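Local atomic coordinates of outer membrane porin F (Pseudomonas aeruginosa, PDB entry 4RLC), a protein that forms an eight-stranded beta-barrel in the outer membrane and probably lets small molecules pass across that membrane. Residues A[55-60]-A[87-92]; A[19-24]-A[46-51]; A[108-113]-A[123-128]. All blocks are in the same frame, centred on the assembly; numbering follows the deposited sequence.

How the contacts relate
From the N terminus, contact 2 comes first: it pairs 19-24 with 46-51 and closes a loop of 21 residues. Contact 1 follows, joining 55-60 to 87-92 over 26 intervening residues, and contact 3 joins 108-113 to 123-128 across nine. Each closes before the next opens, so none nests or crosses. All three are antiparallel seams between strands consecutive in sequence, within one closed eight-stranded barrel. Contacts 1 and 2 are separated by one seam, that of strands 42-51 and 56-66, to which L58 O, 2.8 Å from Y50 N, belongs as a probable hydrogen bond. Contact 3 is farther round, its centre about 22 Å from that of contact 1.

Contact 1 (A[55-60]-A[87-92]); sequences DVELAL and DAIYHF. With C8E ((hydroxyethyloxy)tri(ethyloxy)octane), chain B; C8E ((hydroxyethyloxy)tri(ethyloxy)octane), chain C.
D55 O takes two hydrogen bonds from one residue, H91. H91 N donates to D55 O at 2.8 Å, and H91 ND1 donates to D55 O at 3.0 Å from the opposite face of the carbonyl plane. A chi1 of -61° sets CG of H91 beside its backbone N, and chi2 (75°) turns ND1 to D55 O, which lies close to the ring plane while ND1 sits well above the carbonyl plane. The bond from ND1 to D55 O and that between NE2 and K135 together fix the ring's rotation.

E57 OE1 also lies at the ring edge, in its plane, 3.2 Å from H91 CE1, with carboxylate and imidazole only 23° from coplanar. K135 NZ bonds both groups, as a salt bridge with E57 OE1 and a hydrogen bond with H91 NE2. E22 brings a second carboxylate close to E57.

Farther along, E57 pairs with I89 and A59 with D87 through reciprocal backbone bonds, the hydrogen-bonded pairs of this antiparallel ladder. I89 CD1 meets A59 CB at 3.8 Å on the same face as E57. Water 1 lies within hydrogen-bonding distance of both A59 O and D87 OD2, which also bonds S85.

The other face, carrying V56, L58, A88 and Y90, is more thinly packed. V56 CG2 meets the edge of the Y90 ring. D55 CB lies beside Y90 CE1 at 3.6 Å, while its carboxylate turns to a salt bridge with R100. Detergent lies at either end, over a face of F92 and against L60 CG.

The charged groups E57 and D87 lie on the inner face, among A59 and I89, and the outer face is largely apolar; with ND1 donating to D55 O, NE2 is probably the acceptor of K135, whose ammonium would be expected to offset the neighbouring carboxylates.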
loop_
_atom_site.group_PDB
_atom_site.type_symbol
_atom_site.label_atom_id
_atom_site.label_comp_id
_atom_site.label_asym_id
_atom_site.label_seq_id
_atom_site.Cartn_x
_atom_site.Cartn_y
_atom_site.Cartn_z
ATOM N N ASP A 55 -10.996 -9.641 10.128
ATOM C CA ASP A 55 -10.254 -8.431 10.392
ATOM C C ASP A 55 -8.886 -8.359 9.756
ATOM O O ASP A 55 -8.393 -7.270 9.539
ATOM C CB ASP A 55 -10.054 -8.243 11.920
ATOM C CG ASP A 55 -11.358 -8.246 12.728
ATOM O OD1 ASP A 55 -12.355 -7.748 12.204
ATOM O OD2 ASP A 55 -11.298 -8.681 13.928
ATOM N N VAL A 56 -8.251 -9.536 9.457
ATOM C CA VAL A 56 -6.889 -9.575 9.000
ATOM C C VAL A 56 -6.848 -9.859 7.506
ATOM O O VAL A 56 -7.396 -10.896 7.049
ATOM C CB VAL A 56 -6.122 -10.679 9.720
ATOM C CG1 VAL A 56 -4.691 -10.740 9.199
ATOM C CG2 VAL A 56 -6.152 -10.408 11.210
ATOM N N GLU A 57 -6.181 -8.977 6.771
ATOM C CA GLU A 57 -6.042 -9.113 5.354
ATOM C C GLU A 57 -4.530 -9.204 5.022
ATOM O O GLU A 57 -3.686 -8.477 5.618
ATOM C CB GLU A 57 -6.637 -7.901 4.685
ATOM C CG GLU A 57 -6.500 -7.811 3.163
ATOM C CD GLU A 57 -6.891 -6.469 2.556
ATOM O OE1 GLU A 57 -7.203 -5.455 3.258
ATOM O OE2 GLU A 57 -6.816 -6.423 1.268
ATOM N N LEU A 58 -4.187 -10.107 4.101
ATOM C CA LEU A 58 -2.868 -10.160 3.525
ATOM C C LEU A 58 -2.972 -9.518 2.134
ATOM O O LEU A 58 -3.908 -9.814 1.394
ATOM C CB LEU A 58 -2.417 -11.619 3.378
ATOM C CG LEU A 58 -2.252 -12.391 4.669
ATOM C CD1 LEU A 58 -1.536 -13.706 4.379
ATOM C CD2 LEU A 58 -1.490 -11.555 5.683
ATOM N N ALA A 59 -2.064 -8.600 1.794
ATOM C CA ALA A 59 -2.157 -7.912 0.486
ATOM C C ALA A 59 -0.797 -7.855 -0.148
ATOM O O ALA A 59 0.241 -7.549 0.493
ATOM C CB ALA A 59 -2.718 -6.486 0.677
ATOM N N LEU A 60 -0.811 -8.095 -1.440
ATOM C CA LEU A 60 0.307 -7.943 -2.333
ATOM C C LEU A 60 0.034 -6.704 -3.213
ATOM O O LEU A 60 -1.021 -6.562 -3.871
ATOM C CB LEU A 60 0.362 -9.242 -3.224
ATOM C CG LEU A 60 1.437 -9.235 -4.296
ATOM C CD1 LEU A 60 2.828 -9.248 -3.684
ATOM C CD2 LEU A 60 1.231 -10.498 -5.213
ATOM N N ASP A 87 1.962 -7.012 2.723
ATOM C CA ASP A 87 1.579 -6.377 4.002
ATOM C C ASP A 87 0.459 -7.158 4.662
ATOM O O ASP A 87 -0.397 -7.731 4.022
ATOM C CB ASP A 87 1.132 -4.924 3.798
ATOM C CG ASP A 87 2.249 -4.054 3.251
ATOM O OD1 ASP A 87 3.044 -3.498 4.053
ATOM O OD2 ASP A 87 2.352 -3.954 1.973
ATOM N N ALA A 88 0.495 -7.169 6.010
ATOM C CA ALA A 88 -0.617 -7.612 6.819
ATOM C C ALA A 88 -1.363 -6.447 7.373
ATOM O O ALA A 88 -0.742 -5.552 8.026
ATOM C CB ALA A 88 -0.086 -8.446 7.954
ATOM N N ILE A 89 -2.687 -6.455 7.213
ATOM C CA ILE A 89 -3.504 -5.306 7.582
ATOM C C ILE A 89 -4.579 -5.745 8.590
ATOM O O ILE A 89 -5.270 -6.748 8.385
ATOM C CB ILE A 89 -4.177 -4.755 6.321
ATOM C CG1 ILE A 89 -3.108 -4.270 5.350
ATOM C CG2 ILE A 89 -5.066 -3.584 6.724
ATOM C CD1 ILE A 89 -2.796 -5.319 4.313
ATOM N N TYR A 90 -4.595 -5.091 9.748
ATOM C CA TYR A 90 -5.585 -5.347 10.729
ATOM C C TYR A 90 -6.645 -4.262 10.648
ATOM O O TYR A 90 -6.310 -3.077 10.854
ATOM C CB TYR A 90 -4.965 -5.347 12.183
ATOM C CG TYR A 90 -6.070 -5.608 13.202
ATOM C CD1 TYR A 90 -6.585 -6.882 13.393
ATOM C CD2 TYR A 90 -6.672 -4.570 13.853
ATOM C CE1 TYR A 90 -7.601 -7.110 14.263
ATOM C CE2 TYR A 90 -7.717 -4.768 14.721
ATOM C CZ TYR A 90 -8.167 -6.029 14.958
ATOM O OH TYR A 90 -9.215 -6.160 15.810
ATOM N N HIS A 91 -7.914 -4.651 10.525
ATOM C CA HIS A 91 -9.044 -3.765 10.418
ATOM C C HIS A 91 -9.805 -3.710 11.687
ATOM O O HIS A 91 -10.265 -4.687 12.238
ATOM C CB HIS A 91 -10.025 -4.155 9.319
ATOM C CG HIS A 91 -9.438 -4.147 7.944
ATOM N ND1 HIS A 91 -8.582 -5.122 7.465
ATOM C CD2 HIS A 91 -9.650 -3.305 6.901
ATOM C CE1 HIS A 91 -8.293 -4.894 6.196
ATOM N NE2 HIS A 91 -8.918 -3.790 5.833
ATOM N N PHE A 92 -9.943 -2.472 12.171
ATOM C CA PHE A 92 -10.872 -2.182 13.194
ATOM C C PHE A 92 -12.304 -2.085 12.682
ATOM O O PHE A 92 -12.557 -2.242 11.439
ATOM C CB PHE A 92 -10.449 -0.906 13.935
ATOM C CG PHE A 92 -9.135 -1.033 14.624
ATOM C CD1 PHE A 92 -7.951 -0.844 13.953
ATOM C CD2 PHE A 92 -9.084 -1.378 15.978
ATOM C CE1 PHE A 92 -6.723 -1.023 14.606
ATOM C CE2 PHE A 92 -7.867 -1.494 16.635
ATOM C CZ PHE A 92 -6.700 -1.308 15.945
HETATM C C1 C8E B . -5.084 9.616 7.260
HETATM C C2 C8E B . -5.850 8.815 8.297
HETATM C C3 C8E B . -5.007 8.124 9.358
HETATM C C4 C8E B . -5.912 7.242 10.196
HETATM C C5 C8E B . -5.347 6.607 11.450
HETATM C C6 C8E B . -6.355 5.598 11.997
HETATM C C7 C8E B . -5.776 4.439 12.814
HETATM C C8 C8E B . -6.910 3.562 13.354
HETATM O O9 C8E B . -6.533 2.684 14.428
HETATM C C10 C8E B . -7.441 2.413 15.532
HETATM C C11 C8E B . -8.951 2.570 15.371
HETATM O O12 C8E B . -9.432 2.357 16.699
HETATM C C13 C8E B . -10.798 2.059 16.976
HETATM C C14 C8E B . -11.764 3.052 16.381
HETATM O O15 C8E B . -12.136 2.410 15.150
HETATM C C1 C8E C . 5.080 -7.327 -9.550
HETATM C C2 C8E C . 4.174 -8.152 -8.669
HETATM C C3 C8E C . 2.679 -7.916 -8.921
HETATM C C4 C8E C . 1.972 -7.865 -7.576
HETATM C C5 C8E C . 0.456 -7.733 -7.630
HETATM C C6 C8E C . -0.099 -6.656 -8.528
HETATM C C7 C8E C . -1.555 -6.414 -8.153
HETATM C C8 C8E C . -2.296 -5.443 -9.066
HETATM O O9 C8E C . -3.700 -5.776 -9.023
HETATM C C10 C8E C . -4.667 -4.710 -9.043
HETATM C C11 C8E C . -5.063 -4.292 -10.462
HETATM O O12 C8E C . -6.226 -3.428 -10.486
HETATM C C13 C8E C . -5.976 -2.043 -10.229
HETATM C C14 C8E C . -5.361 -1.349 -11.440
HETATM O O15 C8E C . -4.290 -0.498 -11.018
HETATM C C16 C8E C . -3.846 0.447 -11.985
HETATM C C17 C8E C . -3.514 1.714 -11.239
HETATM O O18 C8E C . -2.474 2.415 -11.891
HETATM O O HOH W 1 0.815 -4.649 0.045
#

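Contact 2 (A[19-24]-A[46-51]); sequences NSVEIE and GSIGYF. With C8E ((hydroxyethyloxy)tri(ethyloxy)octane), chain C.
F51 and S20 mark the tightly filled inner side of this seam. F51 N bonds S20 O nearly straight (174°), and the F51 ring carries its CE1 to within 3.5 Å of E22 OE2, the carboxylate standing 75° from the ring plane. E22 itself is held by K135, Y137 and N174, and E24 pairs with K145, so these buried acids have partners. Reciprocal backbone bonds join E22 to G49 and E24 to S47. G46 CA makes a CA-H...O contact with E24 O at 3.1 Å, with detergent lying beside the glycine. Water 2 bridges E22 O and S47 OG.

The outward side is looser. V21 CG2 meets the edge of Y50 at CD1, 3.9 Å away, and V21 CG1 lies 4.1 Å from I48 CG2. At the exposed end, Y50 OH donates to N19 OD1 at 2.7 Å, the amide lying 83° from the ring plane.

An apolar outer belt suited to lipid, against which detergent packs at I23 and I48, therefore backs onto a lumenal face where K135 and K145 would favour ionised acids, though E22 and E57 lie close enough that a shared proton cannot be excluded.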
loop_
_atom_site.group_PDB
_atom_site.type_symbol
_atom_site.label_atom_id
_atom_site.label_comp_id
_atom_site.label_asym_id
_atom_site.label_seq_id
_atom_site.Cartn_x
_atom_site.Cartn_y
_atom_site.Cartn_z
ATOM N N ASN A 19 -12.317 -14.829 4.040
ATOM C CA ASN A 19 -12.310 -15.462 2.690
ATOM C C ASN A 19 -12.688 -14.503 1.559
ATOM O O ASN A 19 -12.755 -14.896 0.406
ATOM C CB ASN A 19 -13.239 -16.692 2.681
ATOM C CG ASN A 19 -12.889 -17.675 1.608
ATOM O OD1 ASN A 19 -11.710 -17.896 1.290
ATOM N ND2 ASN A 19 -13.918 -18.253 1.007
ATOM N N SER A 20 -12.972 -13.241 1.859
ATOM C CA SER A 20 -13.237 -12.301 0.793
ATOM C C SER A 20 -11.922 -11.795 0.173
ATOM O O SER A 20 -10.843 -11.930 0.776
ATOM C CB SER A 20 -14.109 -11.135 1.273
ATOM O OG SER A 20 -13.389 -10.286 2.157
ATOM N N VAL A 21 -12.012 -11.295 -1.055
ATOM C CA VAL A 21 -10.893 -10.741 -1.804
ATOM C C VAL A 21 -11.141 -9.300 -2.146
ATOM O O VAL A 21 -12.275 -8.916 -2.389
ATOM C CB VAL A 21 -10.605 -11.545 -3.098
ATOM C CG1 VAL A 21 -9.478 -10.904 -3.892
ATOM C CG2 VAL A 21 -10.189 -12.938 -2.707
ATOM N N GLU A 22 -10.086 -8.486 -2.175
ATOM C CA GLU A 22 -10.163 -7.092 -2.538
ATOM C C GLU A 22 -9.172 -6.775 -3.616
ATOM O O GLU A 22 -8.021 -7.261 -3.591
ATOM C CB GLU A 22 -9.886 -6.137 -1.317
ATOM C CG GLU A 22 -11.086 -6.053 -0.469
ATOM C CD GLU A 22 -10.977 -5.137 0.760
ATOM O OE1 GLU A 22 -9.907 -4.578 1.080
ATOM O OE2 GLU A 22 -12.034 -5.062 1.373
ATOM N N ILE A 23 -9.615 -6.039 -4.619
ATOM C CA ILE A 23 -8.750 -5.458 -5.601
ATOM C C ILE A 23 -8.803 -3.953 -5.438
ATOM O O ILE A 23 -9.874 -3.390 -5.284
ATOM C CB ILE A 23 -9.280 -5.729 -7.008
ATOM C CG1 ILE A 23 -9.545 -7.212 -7.131
ATOM C CG2 ILE A 23 -8.309 -5.224 -8.044
ATOM C CD1 ILE A 23 -8.335 -7.961 -7.164
ATOM N N GLU A 24 -7.633 -3.321 -5.497
ATOM C CA GLU A 24 -7.526 -1.865 -5.181
ATOM C C GLU A 24 -6.614 -1.151 -6.121
ATOM O O GLU A 24 -5.597 -1.758 -6.591
ATOM C CB GLU A 24 -6.970 -1.726 -3.739
ATOM C CG GLU A 24 -6.832 -0.304 -3.245
ATOM C CD GLU A 24 -6.323 -0.284 -1.801
ATOM O OE1 GLU A 24 -6.689 -1.188 -1.037
ATOM O OE2 GLU A 24 -5.545 0.634 -1.456
ATOM N N GLY A 46 -1.521 -0.768 -7.720
ATOM C CA GLY A 46 -2.631 -1.632 -7.385
ATOM C C GLY A 46 -2.289 -2.705 -6.355
ATOM O O GLY A 46 -1.123 -3.055 -6.173
ATOM N N SER A 47 -3.325 -3.296 -5.800
ATOM C CA SER A 47 -3.156 -4.314 -4.822
ATOM C C SER A 47 -4.215 -5.380 -4.945
ATOM O O SER A 47 -5.343 -5.077 -5.337
ATOM C CB SER A 47 -3.237 -3.567 -3.435
ATOM O OG SER A 47 -3.306 -4.443 -2.355
ATOM N N ILE A 48 -3.854 -6.614 -4.573
ATOM C CA ILE A 48 -4.784 -7.690 -4.333
ATOM C C ILE A 48 -4.655 -8.148 -2.924
ATOM O O ILE A 48 -3.567 -8.417 -2.468
ATOM C CB ILE A 48 -4.554 -8.918 -5.266
ATOM C CG1 ILE A 48 -4.463 -8.490 -6.664
ATOM C CG2 ILE A 48 -5.611 -9.942 -4.953
ATOM C CD1 ILE A 48 -5.679 -8.105 -7.356
ATOM N N GLY A 49 -5.782 -8.336 -2.255
ATOM C CA GLY A 49 -5.739 -8.718 -0.842
ATOM C C GLY A 49 -6.750 -9.834 -0.539
ATOM O O GLY A 49 -7.798 -9.954 -1.245
ATOM N N TYR A 50 -6.421 -10.639 0.452
ATOM C CA TYR A 50 -7.237 -11.716 0.908
ATOM C C TYR A 50 -7.471 -11.645 2.416
ATOM O O TYR A 50 -6.547 -11.500 3.172
ATOM C CB TYR A 50 -6.545 -13.081 0.541
ATOM C CG TYR A 50 -7.316 -14.259 1.017
ATOM C CD1 TYR A 50 -8.466 -14.715 0.323
ATOM C CD2 TYR A 50 -6.951 -14.902 2.179
ATOM C CE1 TYR A 50 -9.222 -15.768 0.806
ATOM C CE2 TYR A 50 -7.661 -15.969 2.658
ATOM C CZ TYR A 50 -8.767 -16.427 1.984
ATOM O OH TYR A 50 -9.417 -17.488 2.599
ATOM N N PHE A 51 -8.741 -11.795 2.817
ATOM C CA PHE A 51 -9.102 -11.791 4.224
ATOM C C PHE A 51 -8.929 -13.138 4.911
ATOM O O PHE A 51 -9.752 -14.075 4.729
ATOM C CB PHE A 51 -10.495 -11.243 4.409
ATOM C CG PHE A 51 -10.525 -9.730 4.435
ATOM C CD1 PHE A 51 -10.489 -8.973 3.249
ATOM C CD2 PHE A 51 -10.507 -9.066 5.609
ATOM C CE1 PHE A 51 -10.498 -7.595 3.259
ATOM C CE2 PHE A 51 -10.493 -7.683 5.630
ATOM C CZ PHE A 51 -10.492 -6.958 4.457
HETATM C C1 C8E C . 5.080 -7.327 -9.550
HETATM C C2 C8E C . 4.174 -8.152 -8.669
HETATM C C3 C8E C . 2.679 -7.916 -8.921
HETATM C C4 C8E C . 1.972 -7.865 -7.576
HETATM C C5 C8E C . 0.456 -7.733 -7.630
HETATM C C6 C8E C . -0.099 -6.656 -8.528
HETATM C C7 C8E C . -1.555 -6.414 -8.153
HETATM C C8 C8E C . -2.296 -5.443 -9.066
HETATM O O9 C8E C . -3.700 -5.776 -9.023
HETATM C C10 C8E C . -4.667 -4.710 -9.043
HETATM C C11 C8E C . -5.063 -4.292 -10.462
HETATM O O12 C8E C . -6.226 -3.428 -10.486
HETATM C C13 C8E C . -5.976 -2.043 -10.229
HETATM C C14 C8E C . -5.361 -1.349 -11.440
HETATM O O15 C8E C . -4.290 -0.498 -11.018
HETATM C C16 C8E C . -3.846 0.447 -11.985
HETATM C C17 C8E C . -3.514 1.714 -11.239
HETATM O O18 C8E C . -2.474 2.415 -11.891
HETATM O O HOH W 2 -6.149 -5.015 -2.125
#

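Contact 3 (A[108-113]-A[123-128]); sequences AHQNIT and QQMTMA. With C8E ((hydroxyethyloxy)tri(ethyloxy)octane), chain D.
H109 has CG anti to its backbone N (chi1 -178°), whereas Q124 keeps CG beside its N (chi1 -75°) and extends from there. The two side chains meet with the amide of Q124 turned 71° from the imidazole. Q124 OE1 comes to 3.5 Å from H109 NE2. N111 lies alongside Q124, pointing the same way, with the two amide planes steeply turned against each other; the modelled approach of N111 OD1 to Q124 CG is doubtfully short. H109 NE2 gives N111 OD1 a weak hydrogen bond (3.3 Å), while N111 ND2 is bonded to N82.

On the other edge of the imidazole, H109 ND1 faces T126 OG1 across 3.8 Å; this nitrogen is buried and has no partner in the model. The amide M125 N lies over one face of the ring, its own hydrogen bond going to Q110 O.

These residues sit on the hairpin of strands 98-115 and 120-137, two neighbours in the closed antiparallel barrel. The hydrogen-bonded pairs A108 with M127, Q110 with M125 and I112 with Q123 each exchange two backbone bonds; that from Q110 N to M125 O is 2.8 Å and nearly straight. Their side chains all lie on the inward face, where the CE of M127, whose chain bends at chi3, comes within 4.2 Å of Q110 OE1. A108 and Q110 also touch L83 on the adjoining strand.

The outward face, with H109 and T126, meets detergent: its C14 lies 3.2 Å from T126 OG1, and L154 packs on the same threonine.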
loop_
_atom_site.group_PDB
_atom_site.type_symbol
_atom_site.label_atom_id
_atom_site.label_comp_id
_atom_site.label_asym_id
_atom_site.label_seq_id
_atom_site.Cartn_x
_atom_site.Cartn_y
_atom_site.Cartn_z
ATOM N N ALA A 108 8.806 -4.642 1.817
ATOM C CA ALA A 108 8.778 -4.163 0.473
ATOM C C ALA A 108 10.115 -4.310 -0.195
ATOM O O ALA A 108 11.169 -4.332 0.440
ATOM C CB ALA A 108 8.323 -2.672 0.391
ATOM N N HIS A 109 10.079 -4.418 -1.513
ATOM C CA HIS A 109 11.261 -4.423 -2.301
ATOM C C HIS A 109 11.156 -3.314 -3.335
ATOM O O HIS A 109 10.135 -3.225 -4.092
ATOM C CB HIS A 109 11.421 -5.817 -2.982
ATOM C CG HIS A 109 12.650 -5.962 -3.795
ATOM N ND1 HIS A 109 13.869 -6.336 -3.266
ATOM C CD2 HIS A 109 12.867 -5.747 -5.117
ATOM C CE1 HIS A 109 14.782 -6.357 -4.228
ATOM N NE2 HIS A 109 14.193 -6.011 -5.362
ATOM N N GLN A 110 12.166 -2.443 -3.372
ATOM C CA GLN A 110 12.157 -1.290 -4.235
ATOM C C GLN A 110 13.231 -1.473 -5.298
ATOM O O GLN A 110 14.353 -1.963 -5.003
ATOM C CB GLN A 110 12.434 -0.049 -3.331
ATOM C CG GLN A 110 12.417 1.292 -4.009
ATOM C CD GLN A 110 12.819 2.420 -3.066
ATOM O OE1 GLN A 110 11.992 3.216 -2.630
ATOM N NE2 GLN A 110 14.047 2.472 -2.746
ATOM N N ASN A 111 12.909 -1.148 -6.544
ATOM C CA ASN A 111 13.888 -1.175 -7.628
ATOM C C ASN A 111 13.870 0.198 -8.236
ATOM O O ASN A 111 12.808 0.648 -8.714
ATOM C CB ASN A 111 13.524 -2.142 -8.752
ATOM C CG ASN A 111 13.520 -3.561 -8.358
ATOM O OD1 ASN A 111 14.559 -4.154 -8.087
ATOM N ND2 ASN A 111 12.364 -4.151 -8.362
ATOM N N ILE A 112 15.002 0.880 -8.213
ATOM C CA ILE A 112 15.079 2.260 -8.691
ATOM C C ILE A 112 16.215 2.375 -9.712
ATOM O O ILE A 112 17.299 1.840 -9.510
ATOM C CB ILE A 112 15.325 3.220 -7.504
ATOM C CG1 ILE A 112 13.995 3.517 -6.808
ATOM C CG2 ILE A 112 15.926 4.523 -7.977
ATOM C CD1 ILE A 112 14.172 4.181 -5.462
ATOM N N THR A 113 15.937 3.084 -10.814
ATOM C CA THR A 113 16.952 3.485 -11.741
ATOM C C THR A 113 17.010 5.006 -11.738
ATOM O O THR A 113 15.974 5.717 -11.860
ATOM C CB THR A 113 16.622 3.001 -13.142
ATOM O OG1 THR A 113 16.497 1.569 -13.091
ATOM C CG2 THR A 113 17.694 3.448 -14.135
ATOM N N GLN A 123 19.380 0.373 -8.319
ATOM C CA GLN A 123 19.506 -0.039 -6.943
ATOM C C GLN A 123 18.287 -0.841 -6.594
ATOM O O GLN A 123 17.193 -0.554 -7.056
ATOM C CB GLN A 123 19.734 1.180 -6.056
ATOM C CG GLN A 123 18.601 1.713 -5.218
ATOM C CD GLN A 123 19.081 2.164 -3.840
ATOM O OE1 GLN A 123 20.289 2.192 -3.568
ATOM N NE2 GLN A 123 18.138 2.518 -2.962
ATOM N N GLN A 124 18.485 -1.883 -5.815
ATOM C CA GLN A 124 17.399 -2.697 -5.332
ATOM C C GLN A 124 17.526 -2.684 -3.831
ATOM O O GLN A 124 18.639 -2.891 -3.327
ATOM C CB GLN A 124 17.619 -4.116 -5.751
ATOM C CG GLN A 124 17.341 -4.398 -7.193
ATOM C CD GLN A 124 17.545 -5.845 -7.529
ATOM O OE1 GLN A 124 17.335 -6.729 -6.692
ATOM N NE2 GLN A 124 17.954 -6.109 -8.768
ATOM N N MET A 125 16.419 -2.572 -3.105
ATOM C CA MET A 125 16.522 -2.474 -1.658
ATOM C C MET A 125 15.303 -3.126 -1.007
ATOM O O MET A 125 14.212 -3.050 -1.566
ATOM C CB MET A 125 16.592 -1.019 -1.351
ATOM C CG MET A 125 16.708 -0.676 0.075
ATOM S SD MET A 125 16.691 1.121 0.332
ATOM C CE MET A 125 17.474 1.085 1.936
ATOM N N THR A 126 15.494 -3.762 0.139
ATOM C CA THR A 126 14.360 -4.292 0.938
ATOM C C THR A 126 14.087 -3.340 2.082
ATOM O O THR A 126 15.027 -2.883 2.697
ATOM C CB THR A 126 14.708 -5.698 1.472
ATOM O OG1 THR A 126 14.907 -6.561 0.355
ATOM C CG2 THR A 126 13.591 -6.247 2.375
ATOM N N MET A 127 12.815 -3.024 2.385
ATOM C CA MET A 127 12.501 -2.056 3.451
ATOM C C MET A 127 11.320 -2.622 4.260
ATOM O O MET A 127 10.639 -3.545 3.831
ATOM C CB MET A 127 12.129 -0.729 2.815
ATOM C CG MET A 127 13.249 -0.142 1.983
ATOM S SD MET A 127 12.638 1.347 1.177
ATOM C CE MET A 127 11.017 0.830 0.662
ATOM N N ALA A 128 11.167 -2.125 5.477
ATOM C CA ALA A 128 10.048 -2.493 6.315
ATOM C C ALA A 128 9.019 -1.420 6.173
ATOM O O ALA A 128 9.383 -0.222 6.069
ATOM C CB ALA A 128 10.480 -2.569 7.766
HETATM C C1 C8E D . 2.184 -14.732 -4.153
HETATM C C2 C8E D . 3.520 -14.183 -3.687
HETATM C C3 C8E D . 4.540 -14.132 -4.822
HETATM C C4 C8E D . 4.595 -12.761 -5.494
HETATM C C5 C8E D . 5.921 -12.038 -5.236
HETATM C C6 C8E D . 6.020 -11.495 -3.804
HETATM C C7 C8E D . 7.429 -11.013 -3.457
HETATM C C8 C8E D . 7.485 -9.522 -3.167
HETATM O O9 C8E D . 7.294 -9.264 -1.779
HETATM C C10 C8E D . 7.967 -8.103 -1.266
HETATM C C11 C8E D . 8.982 -8.429 -0.173
HETATM O O12 C8E D . 10.281 -8.590 -0.709
HETATM C C13 C8E D . 11.355 -8.371 0.202
HETATM C C14 C8E D . 12.692 -8.739 -0.448
#